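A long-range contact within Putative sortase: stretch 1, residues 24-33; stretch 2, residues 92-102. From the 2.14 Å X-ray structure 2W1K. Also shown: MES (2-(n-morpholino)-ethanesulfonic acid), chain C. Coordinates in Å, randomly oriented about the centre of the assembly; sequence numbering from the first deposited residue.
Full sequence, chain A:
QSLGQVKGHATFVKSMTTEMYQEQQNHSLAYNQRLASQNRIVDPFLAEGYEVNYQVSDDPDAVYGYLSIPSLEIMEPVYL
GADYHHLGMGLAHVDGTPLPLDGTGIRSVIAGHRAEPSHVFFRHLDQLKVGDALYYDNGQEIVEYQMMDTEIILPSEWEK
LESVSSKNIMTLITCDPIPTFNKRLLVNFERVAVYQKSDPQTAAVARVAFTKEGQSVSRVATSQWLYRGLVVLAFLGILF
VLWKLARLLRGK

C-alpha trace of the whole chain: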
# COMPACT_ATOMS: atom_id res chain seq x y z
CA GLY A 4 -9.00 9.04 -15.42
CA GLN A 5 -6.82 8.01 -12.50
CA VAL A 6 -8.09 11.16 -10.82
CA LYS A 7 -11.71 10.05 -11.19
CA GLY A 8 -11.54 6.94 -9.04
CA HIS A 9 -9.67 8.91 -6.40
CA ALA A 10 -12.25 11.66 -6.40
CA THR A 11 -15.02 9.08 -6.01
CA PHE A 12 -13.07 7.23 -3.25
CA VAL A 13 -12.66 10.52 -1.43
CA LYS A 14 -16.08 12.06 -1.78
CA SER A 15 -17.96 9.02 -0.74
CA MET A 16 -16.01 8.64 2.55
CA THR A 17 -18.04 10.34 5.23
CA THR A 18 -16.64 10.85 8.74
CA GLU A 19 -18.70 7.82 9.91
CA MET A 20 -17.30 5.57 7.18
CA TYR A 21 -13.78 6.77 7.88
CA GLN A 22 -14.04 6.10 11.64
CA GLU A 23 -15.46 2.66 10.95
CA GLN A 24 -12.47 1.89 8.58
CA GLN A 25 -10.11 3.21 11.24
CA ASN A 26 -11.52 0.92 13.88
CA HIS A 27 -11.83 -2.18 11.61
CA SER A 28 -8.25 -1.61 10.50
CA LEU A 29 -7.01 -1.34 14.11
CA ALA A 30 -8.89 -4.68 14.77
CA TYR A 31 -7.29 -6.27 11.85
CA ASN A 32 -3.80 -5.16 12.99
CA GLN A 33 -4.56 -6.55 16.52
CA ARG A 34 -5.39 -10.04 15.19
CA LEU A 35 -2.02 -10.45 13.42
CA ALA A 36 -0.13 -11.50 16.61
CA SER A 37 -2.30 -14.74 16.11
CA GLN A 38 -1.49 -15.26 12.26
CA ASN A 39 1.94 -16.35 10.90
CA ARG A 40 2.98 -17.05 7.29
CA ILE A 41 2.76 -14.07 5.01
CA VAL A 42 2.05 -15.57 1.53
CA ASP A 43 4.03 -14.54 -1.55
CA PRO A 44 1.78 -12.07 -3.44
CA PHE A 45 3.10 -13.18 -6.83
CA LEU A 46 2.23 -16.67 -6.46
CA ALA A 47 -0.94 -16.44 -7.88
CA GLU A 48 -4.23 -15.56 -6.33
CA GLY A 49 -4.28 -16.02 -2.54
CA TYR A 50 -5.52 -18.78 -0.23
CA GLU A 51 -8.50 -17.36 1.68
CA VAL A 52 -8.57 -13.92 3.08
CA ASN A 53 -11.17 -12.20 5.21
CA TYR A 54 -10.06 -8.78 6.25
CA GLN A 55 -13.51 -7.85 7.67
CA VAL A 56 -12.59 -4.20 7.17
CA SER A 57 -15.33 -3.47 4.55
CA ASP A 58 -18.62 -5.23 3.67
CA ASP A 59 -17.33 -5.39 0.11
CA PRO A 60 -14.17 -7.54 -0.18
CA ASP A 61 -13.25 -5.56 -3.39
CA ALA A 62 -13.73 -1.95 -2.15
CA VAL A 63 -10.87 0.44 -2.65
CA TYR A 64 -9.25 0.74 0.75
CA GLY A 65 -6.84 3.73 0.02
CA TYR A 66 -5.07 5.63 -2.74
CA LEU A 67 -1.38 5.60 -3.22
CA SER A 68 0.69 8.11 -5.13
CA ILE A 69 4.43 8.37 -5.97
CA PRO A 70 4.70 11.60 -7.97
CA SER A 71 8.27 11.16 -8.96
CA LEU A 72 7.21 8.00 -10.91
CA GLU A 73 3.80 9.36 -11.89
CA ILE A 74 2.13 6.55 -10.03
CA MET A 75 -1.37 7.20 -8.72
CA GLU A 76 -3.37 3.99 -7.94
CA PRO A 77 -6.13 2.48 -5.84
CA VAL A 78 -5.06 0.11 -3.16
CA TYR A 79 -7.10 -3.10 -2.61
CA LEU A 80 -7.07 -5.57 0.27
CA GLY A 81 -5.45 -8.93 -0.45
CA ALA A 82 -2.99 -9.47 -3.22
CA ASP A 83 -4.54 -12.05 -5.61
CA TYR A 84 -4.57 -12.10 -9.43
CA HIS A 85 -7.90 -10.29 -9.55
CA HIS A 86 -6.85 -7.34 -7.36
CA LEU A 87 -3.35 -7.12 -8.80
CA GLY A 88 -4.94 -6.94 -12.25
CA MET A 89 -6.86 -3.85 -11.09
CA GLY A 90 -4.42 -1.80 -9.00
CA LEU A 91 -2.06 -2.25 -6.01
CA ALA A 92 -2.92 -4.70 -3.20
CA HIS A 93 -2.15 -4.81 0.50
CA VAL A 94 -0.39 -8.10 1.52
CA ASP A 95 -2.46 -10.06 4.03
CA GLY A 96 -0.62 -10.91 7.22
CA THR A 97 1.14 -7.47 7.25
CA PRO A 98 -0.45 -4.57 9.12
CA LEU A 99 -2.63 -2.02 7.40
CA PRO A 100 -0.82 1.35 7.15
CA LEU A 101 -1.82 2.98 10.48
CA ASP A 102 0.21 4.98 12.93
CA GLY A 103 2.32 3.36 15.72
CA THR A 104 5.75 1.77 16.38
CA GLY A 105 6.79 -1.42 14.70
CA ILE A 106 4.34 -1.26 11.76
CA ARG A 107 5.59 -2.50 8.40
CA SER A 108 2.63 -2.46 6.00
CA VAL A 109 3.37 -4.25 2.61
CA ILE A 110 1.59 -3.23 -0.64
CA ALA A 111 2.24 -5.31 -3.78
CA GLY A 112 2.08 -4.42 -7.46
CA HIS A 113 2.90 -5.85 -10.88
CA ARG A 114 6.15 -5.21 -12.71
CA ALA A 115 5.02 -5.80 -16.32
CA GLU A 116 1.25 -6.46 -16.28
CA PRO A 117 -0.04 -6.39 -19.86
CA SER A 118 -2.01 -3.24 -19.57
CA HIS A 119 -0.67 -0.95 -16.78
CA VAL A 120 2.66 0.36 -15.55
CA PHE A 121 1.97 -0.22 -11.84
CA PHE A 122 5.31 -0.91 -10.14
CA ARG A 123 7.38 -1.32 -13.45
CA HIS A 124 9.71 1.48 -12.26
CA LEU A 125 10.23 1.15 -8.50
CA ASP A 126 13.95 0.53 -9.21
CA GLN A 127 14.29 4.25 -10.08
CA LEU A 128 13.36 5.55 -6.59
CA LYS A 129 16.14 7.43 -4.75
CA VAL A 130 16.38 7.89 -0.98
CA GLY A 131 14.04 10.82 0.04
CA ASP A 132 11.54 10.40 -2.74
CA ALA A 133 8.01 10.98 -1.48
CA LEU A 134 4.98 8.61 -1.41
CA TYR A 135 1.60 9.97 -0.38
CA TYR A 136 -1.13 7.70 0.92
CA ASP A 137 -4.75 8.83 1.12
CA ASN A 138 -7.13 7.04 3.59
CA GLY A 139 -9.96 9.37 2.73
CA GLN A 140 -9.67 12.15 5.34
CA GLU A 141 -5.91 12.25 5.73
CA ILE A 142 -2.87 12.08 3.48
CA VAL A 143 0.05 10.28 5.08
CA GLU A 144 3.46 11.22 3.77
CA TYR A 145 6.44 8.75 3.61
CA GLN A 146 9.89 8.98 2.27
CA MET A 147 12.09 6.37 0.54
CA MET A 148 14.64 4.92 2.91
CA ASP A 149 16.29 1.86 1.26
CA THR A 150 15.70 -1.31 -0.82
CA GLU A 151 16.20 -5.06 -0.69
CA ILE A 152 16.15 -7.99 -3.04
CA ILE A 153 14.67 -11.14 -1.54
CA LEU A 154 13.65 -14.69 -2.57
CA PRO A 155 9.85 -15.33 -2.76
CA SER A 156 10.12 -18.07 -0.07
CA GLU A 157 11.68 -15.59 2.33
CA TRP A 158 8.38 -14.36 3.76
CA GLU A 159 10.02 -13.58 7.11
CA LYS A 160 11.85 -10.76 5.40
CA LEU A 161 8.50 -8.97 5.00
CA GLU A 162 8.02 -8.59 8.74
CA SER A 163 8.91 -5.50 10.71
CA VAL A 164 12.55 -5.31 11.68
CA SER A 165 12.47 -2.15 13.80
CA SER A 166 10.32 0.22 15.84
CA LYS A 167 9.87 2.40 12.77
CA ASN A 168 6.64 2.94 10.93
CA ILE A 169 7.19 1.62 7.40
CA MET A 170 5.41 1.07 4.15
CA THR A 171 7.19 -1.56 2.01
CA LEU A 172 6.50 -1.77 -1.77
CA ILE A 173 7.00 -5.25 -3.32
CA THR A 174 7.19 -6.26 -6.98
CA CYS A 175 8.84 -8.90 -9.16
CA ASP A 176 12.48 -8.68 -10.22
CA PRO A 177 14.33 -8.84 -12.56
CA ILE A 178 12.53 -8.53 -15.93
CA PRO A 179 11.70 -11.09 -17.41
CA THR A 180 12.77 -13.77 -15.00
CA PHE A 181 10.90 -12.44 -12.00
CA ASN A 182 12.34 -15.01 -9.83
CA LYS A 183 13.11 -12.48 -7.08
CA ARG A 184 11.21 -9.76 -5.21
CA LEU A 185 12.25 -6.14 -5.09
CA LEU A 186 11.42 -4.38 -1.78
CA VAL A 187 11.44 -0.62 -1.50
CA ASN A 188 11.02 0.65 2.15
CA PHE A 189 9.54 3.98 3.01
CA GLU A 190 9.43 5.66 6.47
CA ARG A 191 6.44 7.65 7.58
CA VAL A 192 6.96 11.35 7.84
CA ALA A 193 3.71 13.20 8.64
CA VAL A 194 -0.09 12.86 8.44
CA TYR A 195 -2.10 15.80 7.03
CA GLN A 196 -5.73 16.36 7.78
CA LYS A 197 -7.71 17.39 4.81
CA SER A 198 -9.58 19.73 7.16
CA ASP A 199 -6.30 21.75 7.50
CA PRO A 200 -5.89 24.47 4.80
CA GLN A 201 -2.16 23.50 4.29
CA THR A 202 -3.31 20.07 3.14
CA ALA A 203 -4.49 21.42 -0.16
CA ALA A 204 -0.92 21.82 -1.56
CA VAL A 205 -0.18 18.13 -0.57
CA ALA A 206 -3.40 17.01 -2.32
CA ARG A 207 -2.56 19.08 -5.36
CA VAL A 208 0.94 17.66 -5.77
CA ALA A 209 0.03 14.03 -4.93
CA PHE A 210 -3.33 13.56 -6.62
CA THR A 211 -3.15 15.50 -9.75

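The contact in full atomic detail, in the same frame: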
# COMPACT_ATOMS: atom_id res chain seq x y z
N GLN A 24 -13.69 2.50 9.17
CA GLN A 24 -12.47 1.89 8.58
C GLN A 24 -11.28 1.97 9.52
O GLN A 24 -10.43 1.09 9.51
CB GLN A 24 -12.03 2.57 7.27
CG GLN A 24 -13.02 2.46 6.14
CD GLN A 24 -13.01 1.09 5.52
OE1 GLN A 24 -12.10 0.79 4.72
NE2 GLN A 24 -14.04 0.22 5.87
N GLN A 25 -11.14 3.09 10.22
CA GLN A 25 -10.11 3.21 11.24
C GLN A 25 -10.20 2.07 12.25
O GLN A 25 -9.22 1.34 12.53
CB GLN A 25 -10.26 4.61 11.91
CG GLN A 25 -9.79 5.77 10.97
CD GLN A 25 -8.31 5.92 10.93
OE1 GLN A 25 -7.66 6.24 11.99
NE2 GLN A 25 -7.72 5.73 9.73
N ASN A 26 -11.38 1.88 12.81
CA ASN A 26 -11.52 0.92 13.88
C ASN A 26 -11.41 -0.55 13.37
O ASN A 26 -10.79 -1.39 13.99
CB ASN A 26 -12.89 1.12 14.44
CG ASN A 26 -13.01 2.44 15.26
OD1 ASN A 26 -12.04 3.21 15.48
ND2 ASN A 26 -14.22 2.68 15.76
N HIS A 27 -12.03 -0.89 12.24
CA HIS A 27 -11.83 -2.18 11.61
C HIS A 27 -10.38 -2.45 11.27
O HIS A 27 -9.95 -3.64 11.31
CB HIS A 27 -12.72 -2.33 10.37
CG HIS A 27 -14.18 -2.30 10.73
ND1 HIS A 27 -15.20 -2.31 9.81
CD2 HIS A 27 -14.79 -2.26 11.96
CE1 HIS A 27 -16.37 -2.26 10.44
NE2 HIS A 27 -16.15 -2.24 11.74
N SER A 28 -9.65 -1.41 10.81
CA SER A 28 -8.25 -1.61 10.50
C SER A 28 -7.41 -1.85 11.78
O SER A 28 -6.47 -2.68 11.79
CB SER A 28 -7.65 -0.35 9.76
OG SER A 28 -8.32 -0.12 8.50
N LEU A 29 -7.67 -1.05 12.81
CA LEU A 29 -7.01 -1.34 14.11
C LEU A 29 -7.22 -2.82 14.49
O LEU A 29 -6.25 -3.45 14.86
CB LEU A 29 -7.61 -0.48 15.26
CG LEU A 29 -6.85 -0.59 16.58
CD1 LEU A 29 -5.37 -0.24 16.42
CD2 LEU A 29 -7.59 0.37 17.60
N ALA A 30 -8.49 -3.31 14.43
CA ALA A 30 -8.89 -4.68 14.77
C ALA A 30 -8.13 -5.65 13.95
O ALA A 30 -7.62 -6.69 14.45
CB ALA A 30 -10.40 -4.94 14.50
N TYR A 31 -8.05 -5.36 12.66
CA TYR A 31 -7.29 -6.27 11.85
C TYR A 31 -5.81 -6.31 12.31
O TYR A 31 -5.18 -7.40 12.35
CB TYR A 31 -7.33 -5.76 10.43
CG TYR A 31 -6.47 -6.60 9.43
CD1 TYR A 31 -5.13 -6.27 9.21
CD2 TYR A 31 -7.05 -7.62 8.66
CE1 TYR A 31 -4.38 -6.97 8.29
CE2 TYR A 31 -6.29 -8.36 7.73
CZ TYR A 31 -4.96 -8.03 7.54
OH TYR A 31 -4.12 -8.70 6.61
N ASN A 32 -5.21 -5.12 12.59
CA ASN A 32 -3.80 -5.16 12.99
C ASN A 32 -3.63 -5.98 14.30
O ASN A 32 -2.62 -6.64 14.45
CB ASN A 32 -3.17 -3.73 13.08
CG ASN A 32 -2.91 -3.13 11.69
OD1 ASN A 32 -3.22 -3.78 10.70
ND2 ASN A 32 -2.29 -1.92 11.61
N GLN A 33 -4.63 -5.94 15.21
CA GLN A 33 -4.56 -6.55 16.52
C GLN A 33 -4.59 -8.03 16.35
O GLN A 33 -3.85 -8.70 17.05
CB GLN A 33 -5.72 -6.15 17.46
CG GLN A 33 -5.78 -4.60 17.84
CD GLN A 33 -4.86 -4.12 19.03
OE1 GLN A 33 -3.80 -3.42 18.79
NE2 GLN A 33 -5.25 -4.50 20.32
N ALA A 92 -2.13 -3.85 -4.17
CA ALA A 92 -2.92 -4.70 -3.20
C ALA A 92 -2.15 -4.87 -1.92
O ALA A 92 -0.97 -5.27 -1.96
CB ALA A 92 -3.23 -6.06 -3.76
N HIS A 93 -2.80 -4.59 -0.77
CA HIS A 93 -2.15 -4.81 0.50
C HIS A 93 -1.95 -6.32 0.68
O HIS A 93 -2.80 -7.13 0.27
CB HIS A 93 -3.02 -4.22 1.62
CG HIS A 93 -2.59 -4.66 2.97
ND1 HIS A 93 -3.09 -5.81 3.56
CD2 HIS A 93 -1.67 -4.14 3.84
CE1 HIS A 93 -2.49 -5.99 4.72
NE2 HIS A 93 -1.62 -5.00 4.91
N VAL A 94 -0.79 -6.69 1.23
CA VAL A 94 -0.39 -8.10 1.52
C VAL A 94 -0.91 -8.59 2.88
O VAL A 94 -0.49 -8.14 3.94
CB VAL A 94 1.14 -8.25 1.37
CG1 VAL A 94 1.61 -9.72 1.70
CG2 VAL A 94 1.49 -7.94 -0.18
N ASP A 95 -1.89 -9.48 2.83
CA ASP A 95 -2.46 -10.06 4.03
C ASP A 95 -1.36 -10.62 4.93
O ASP A 95 -0.44 -11.34 4.45
CB ASP A 95 -3.43 -11.15 3.65
CG ASP A 95 -4.18 -11.75 4.89
OD1 ASP A 95 -4.84 -11.03 5.66
OD2 ASP A 95 -4.07 -12.96 5.14
N GLY A 96 -1.47 -10.34 6.23
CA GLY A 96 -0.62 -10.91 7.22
C GLY A 96 0.41 -9.80 7.54
O GLY A 96 1.28 -9.96 8.40
N THR A 97 0.37 -8.69 6.82
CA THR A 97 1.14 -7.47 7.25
C THR A 97 0.10 -6.42 7.70
O THR A 97 -1.05 -6.39 7.21
CB THR A 97 2.06 -6.89 6.17
OG1 THR A 97 1.26 -6.27 5.14
CG2 THR A 97 2.95 -8.08 5.60
N PRO A 98 0.49 -5.56 8.66
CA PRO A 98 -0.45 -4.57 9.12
C PRO A 98 -0.95 -3.65 8.01
O PRO A 98 -0.26 -3.33 7.02
CB PRO A 98 0.33 -3.84 10.26
CG PRO A 98 1.85 -3.98 9.79
CD PRO A 98 1.82 -5.47 9.32
N LEU A 99 -2.15 -3.18 8.20
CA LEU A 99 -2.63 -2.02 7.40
C LEU A 99 -1.83 -0.75 7.84
O LEU A 99 -1.30 -0.66 8.98
CB LEU A 99 -4.16 -1.82 7.62
CG LEU A 99 -4.91 -3.09 7.15
CD1 LEU A 99 -6.41 -3.11 7.70
CD2 LEU A 99 -5.02 -3.16 5.58
N PRO A 100 -1.77 0.24 6.94
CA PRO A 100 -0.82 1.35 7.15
C PRO A 100 -1.32 2.40 8.18
O PRO A 100 -1.73 3.49 7.83
CB PRO A 100 -0.69 1.94 5.68
CG PRO A 100 -2.13 1.68 5.14
CD PRO A 100 -2.33 0.24 5.54
N LEU A 101 -1.34 2.04 9.47
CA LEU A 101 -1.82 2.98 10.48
C LEU A 101 -0.64 3.48 11.29
O LEU A 101 0.43 2.95 11.16
CB LEU A 101 -2.78 2.29 11.46
CG LEU A 101 -3.98 1.60 10.88
CD1 LEU A 101 -4.76 0.92 12.07
CD2 LEU A 101 -4.88 2.60 10.19
N ASP A 102 -0.84 4.47 12.13
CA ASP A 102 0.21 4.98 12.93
C ASP A 102 0.71 3.99 14.02
O ASP A 102 0.08 3.03 14.30
CB ASP A 102 -0.27 6.29 13.48
CG ASP A 102 -1.50 6.11 14.37
OD1 ASP A 102 -1.69 5.00 14.98
OD2 ASP A 102 -2.28 7.12 14.45
O1 MES C . -5.87 11.48 14.45
C2 MES C . -4.61 11.53 13.78
C3 MES C . -4.18 10.20 13.12
N4 MES C . -5.30 9.37 12.66
C5 MES C . -6.64 9.51 13.27
C6 MES C . -6.93 10.98 13.63
C7 MES C . -5.07 8.24 11.74
C8 MES C . -3.69 8.09 11.08
S MES C . -3.52 6.48 10.51
O1S MES C . -4.64 6.23 9.71
O2S MES C . -2.29 6.49 9.64
O3S MES C . -3.34 5.60 11.67

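Ser 28, Tyr 31 and Asn 32 of the helix point toward stretch 2; Gln 25 reaches it with its end, and Leu 29 adds a little. Together they receive a strand and the loop that follows it, burying 468 Å² in all, both sides summed. The rule that emerges is polar anchoring of an irregular backbone, with leucines filling the space between.

Stretch 2 enters as a strand, and His 93 is its first residue to touch the helix. Tyr 31 OH lies at the edge of the His 93 ring, near its plane, 3.7 Å from His 93 CE1, while His 93 NE2 turns to the loop's own carbonyls in two weak hydrogen bonds, 2.7 Å to Thr 97 O and 3.0 Å to Pro 98 O. The imidazole thus braces the loop from within.

A type II turn from Val 94 to Thr 97 follows, and Tyr 31 reaches it with a t rotamer that carries its hydroxyl to the turn. Tyr 31 OH donates to Asp 95 OD1 at 2.6 Å and accepts from Gly 96 N at 3.1 Å, so one buried hydroxyl is used in both directions. Asp 95 starts sideways from its CA, but its carboxylate end comes nearer to meet the phenol. Gly 96, with phi/psi of 101/-5, suits a backbone where a CB would be jammed against the preceding carbonyl oxygen. The CA-to-CB bond of Thr 97 points away from the helix, and its side chain closes the turn instead, Thr 97 OG1 donating to Val 94 O at 2.8 Å; Thr 97 O sits at the edge of the tyrosine ring, 3.5 Å from Tyr 31 CE1.

Beyond the turn the chain runs extended past Asn 32. Pro 98 brings its CA within 3.3 Å of Asn 32 OD1. At Leu 99 the carboxamide grips both backbone polar groups: Leu 99 N donates to Asn 32 OD1 at 2.8 Å, and Asn 32 ND2 donates to Leu 99 O at 3.1 Å. An amide suits this place because it offers an acceptor and a donor side by side, much as a neighbouring strand would. The CA-to-CB bond of Leu 99 points toward the helix, and Leu 99 CD1 lies 3.7 Å from Tyr 31 CD1 and 3.6 Å from Ser 28 OG. Ser 28 OG can lie beside Leu 99 CD1 without being left unpaired, because it donates to Gln 24 O at 2.6 Å.

Pro 100 points away, then Leu 101 turns back, with 89 Å² covered by the helix, more than any other residue of stretch 2. Leu 101 CD1 packs 3.6 Å from Leu 29 N and 3.8 Å from Asn 32 ND2. At the margin a MES molecule, probably from the crystallisation liquor, accepts hydrogen bonds from Gln 25 NE2 (3.1 Å to MES O1S) and Asp 102 N (2.8 Å to MES O3S).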